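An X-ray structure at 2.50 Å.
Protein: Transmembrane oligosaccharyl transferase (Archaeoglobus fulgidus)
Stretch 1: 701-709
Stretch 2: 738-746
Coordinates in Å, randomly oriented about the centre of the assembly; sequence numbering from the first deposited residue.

Stretch 1 (701-709) YPAEWKSYS
Stretch 2 (738-746) PTMGTQEVL

The helix that begins at Ala703 and the helix that begins at Met740 cross almost at right angles (82° between their N-to-C directions), their axes 9.2 Å apart at closest approach. Register is set where Pro702 CA lies 5.9 Å from Gly741 CA. Tyr701 (phi/psi -68/161) leads in without contact, and Pro702 (-54/146) occupies the N-cap position, its C-gamma-endo ring bringing CG to 3.8 Å from Gly741 CA. Helical torsions follow, with Lys706 N donating to Pro702 O at 3.1 Å, the first i to i+4 hydrogen bond of the turn, after a weak one from Trp705 N to Pro702 O, also 3.1 Å.

Glu704, CB toward stretch 2, extends its carboxylate to stretch 2 (chi1 69°, p; chi2 -85°, m; chi3 -1°) and delivers OE2 to the first turn of the helix that begins at Met740. There Gly741 N donates to Glu704 OE2 at 2.9 Å, with an N-H...O angle of 133°; Thr739 OG1 (chi1 61°, p) lies 3.0 Å from the same OE2.

Trp705 (chi1 -81°, m; chi2 94°) donates from NE1 to Thr742 OG1 at 3.1 Å and 141°, the acceptor lying at the ring edge; Thr742 has chi1 -64° (m). Trp705 CZ2 packs 4.0 Å from Val745 CG2 (chi1 169°, t). Gly741 has no side chain where Trp705 and Glu704 come near: an ideal CB on Gly741 would clash, 2.5 Å from Trp705 CD1 and 2.5 Å from Glu704 OE2. Tyr708 (chi1 -72°, m; chi2 -26°) completes the contact, CE2 4.4 Å from Thr742 OG1.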

# COMPACT_ATOMS: atom_id res chain seq x y z
N TYR A 701 -23.84 -1.18 8.05
CA TYR A 701 -23.75 0.21 7.60
C TYR A 701 -22.41 0.84 7.95
O TYR A 701 -21.70 0.34 8.83
CB TYR A 701 -24.86 1.04 8.28
CG TYR A 701 -26.25 0.70 7.79
CD1 TYR A 701 -26.70 1.18 6.57
CD2 TYR A 701 -27.12 -0.07 8.56
CE1 TYR A 701 -27.96 0.88 6.10
CE2 TYR A 701 -28.41 -0.37 8.10
CZ TYR A 701 -28.81 0.11 6.87
OH TYR A 701 -30.07 -0.16 6.39
N PRO A 702 -22.05 1.95 7.27
CA PRO A 702 -20.97 2.78 7.83
C PRO A 702 -21.30 3.16 9.28
O PRO A 702 -22.48 3.35 9.61
CB PRO A 702 -20.96 4.03 6.94
CG PRO A 702 -22.10 3.87 5.94
CD PRO A 702 -22.46 2.40 5.93
N ALA A 703 -20.27 3.27 10.12
CA ALA A 703 -20.44 3.48 11.55
C ALA A 703 -21.43 4.59 11.95
O ALA A 703 -22.29 4.38 12.81
CB ALA A 703 -19.07 3.73 12.19
N GLU A 704 -21.30 5.76 11.34
CA GLU A 704 -22.07 6.93 11.75
C GLU A 704 -23.55 6.72 11.55
O GLU A 704 -24.36 7.20 12.34
CB GLU A 704 -21.58 8.20 11.03
CG GLU A 704 -21.90 8.24 9.54
CD GLU A 704 -20.85 7.53 8.64
OE1 GLU A 704 -19.81 7.01 9.16
OE2 GLU A 704 -21.09 7.54 7.39
N TRP A 705 -23.92 5.97 10.51
CA TRP A 705 -25.33 5.69 10.24
C TRP A 705 -25.86 4.53 11.09
O TRP A 705 -27.05 4.49 11.44
CB TRP A 705 -25.58 5.51 8.74
CG TRP A 705 -25.70 6.86 8.07
CD1 TRP A 705 -24.71 7.58 7.47
CD2 TRP A 705 -26.88 7.68 8.02
NE1 TRP A 705 -25.20 8.79 7.02
CE2 TRP A 705 -26.53 8.88 7.35
CE3 TRP A 705 -28.19 7.52 8.47
CZ2 TRP A 705 -27.45 9.91 7.11
CZ3 TRP A 705 -29.11 8.54 8.24
CH2 TRP A 705 -28.74 9.72 7.56
N LYS A 706 -24.98 3.61 11.44
CA LYS A 706 -25.35 2.55 12.38
C LYS A 706 -25.75 3.26 13.67
O LYS A 706 -26.79 2.99 14.27
CB LYS A 706 -24.17 1.61 12.59
CG LYS A 706 -24.39 0.54 13.65
CD LYS A 706 -25.35 -0.54 13.19
CE LYS A 706 -25.30 -1.72 14.15
NZ LYS A 706 -26.25 -2.81 13.78
N SER A 707 -24.92 4.23 14.04
CA SER A 707 -25.12 5.03 15.24
C SER A 707 -26.37 5.93 15.16
O SER A 707 -27.15 5.99 16.11
CB SER A 707 -23.85 5.84 15.51
OG SER A 707 -24.11 6.91 16.38
N TYR A 708 -26.58 6.60 14.02
CA TYR A 708 -27.79 7.39 13.82
C TYR A 708 -29.07 6.57 13.97
O TYR A 708 -30.08 7.07 14.45
CB TYR A 708 -27.83 8.01 12.42
CG TYR A 708 -26.88 9.14 12.18
CD1 TYR A 708 -26.43 9.93 13.23
CD2 TYR A 708 -26.43 9.43 10.90
CE1 TYR A 708 -25.55 10.98 13.00
CE2 TYR A 708 -25.55 10.47 10.67
CZ TYR A 708 -25.11 11.24 11.71
OH TYR A 708 -24.24 12.28 11.46
N SER A 709 -29.04 5.32 13.51
CA SER A 709 -30.28 4.54 13.33
C SER A 709 -30.99 4.26 14.65
O SER A 709 -32.17 3.92 14.66
CB SER A 709 -30.00 3.22 12.62
OG SER A 709 -29.33 2.34 13.50
N PRO A 738 -18.88 15.76 4.55
CA PRO A 738 -19.68 14.82 5.36
C PRO A 738 -19.05 13.43 5.42
O PRO A 738 -18.21 13.10 4.56
CB PRO A 738 -21.01 14.73 4.59
CG PRO A 738 -21.02 15.95 3.65
CD PRO A 738 -19.58 16.17 3.31
N THR A 739 -19.45 12.63 6.42
CA THR A 739 -19.08 11.21 6.48
C THR A 739 -19.58 10.52 5.23
O THR A 739 -20.58 10.94 4.64
CB THR A 739 -19.67 10.51 7.71
OG1 THR A 739 -21.10 10.57 7.65
CG2 THR A 739 -19.17 11.14 9.02
N MET A 740 -18.91 9.45 4.83
CA MET A 740 -19.19 8.82 3.54
C MET A 740 -20.63 8.31 3.39
O MET A 740 -21.22 8.42 2.31
CB MET A 740 -18.17 7.72 3.25
CG MET A 740 -16.83 8.30 2.81
SD MET A 740 -15.53 7.08 2.60
CE MET A 740 -15.51 6.39 4.27
N GLY A 741 -21.19 7.76 4.46
CA GLY A 741 -22.59 7.38 4.47
C GLY A 741 -23.52 8.54 4.15
O GLY A 741 -24.49 8.41 3.39
N THR A 742 -23.22 9.69 4.73
CA THR A 742 -23.98 10.90 4.42
C THR A 742 -23.74 11.32 2.96
O THR A 742 -24.66 11.76 2.25
CB THR A 742 -23.63 12.02 5.39
OG1 THR A 742 -24.04 11.63 6.70
CG2 THR A 742 -24.32 13.31 5.00
N GLN A 743 -22.51 11.17 2.50
CA GLN A 743 -22.22 11.52 1.10
C GLN A 743 -23.07 10.71 0.16
O GLN A 743 -23.58 11.24 -0.83
CB GLN A 743 -20.74 11.32 0.79
CG GLN A 743 -19.83 12.19 1.61
CD GLN A 743 -18.41 12.10 1.12
OE1 GLN A 743 -18.18 11.65 0.00
NE2 GLN A 743 -17.46 12.50 1.95
N GLU A 744 -23.22 9.43 0.45
CA GLU A 744 -24.04 8.55 -0.39
C GLU A 744 -25.51 9.00 -0.36
O GLU A 744 -26.18 9.06 -1.40
CB GLU A 744 -23.91 7.10 0.08
CG GLU A 744 -25.03 6.19 -0.41
CD GLU A 744 -24.87 4.75 0.08
OE1 GLU A 744 -25.89 4.13 0.49
OE2 GLU A 744 -23.73 4.23 0.05
N VAL A 745 -26.01 9.32 0.84
CA VAL A 745 -27.36 9.86 0.99
C VAL A 745 -27.52 11.10 0.12
O VAL A 745 -28.48 11.22 -0.62
CB VAL A 745 -27.73 10.16 2.47
CG1 VAL A 745 -29.00 10.95 2.54
CG2 VAL A 745 -27.89 8.86 3.26
N LEU A 746 -26.55 12.01 0.19
CA LEU A 746 -26.62 13.21 -0.62
C LEU A 746 -26.53 12.93 -2.14
O LEU A 746 -27.23 13.55 -2.94
CB LEU A 746 -25.58 14.23 -0.16
CG LEU A 746 -25.81 14.75 1.27
CD1 LEU A 746 -24.74 15.79 1.67
CD2 LEU A 746 -27.21 15.34 1.39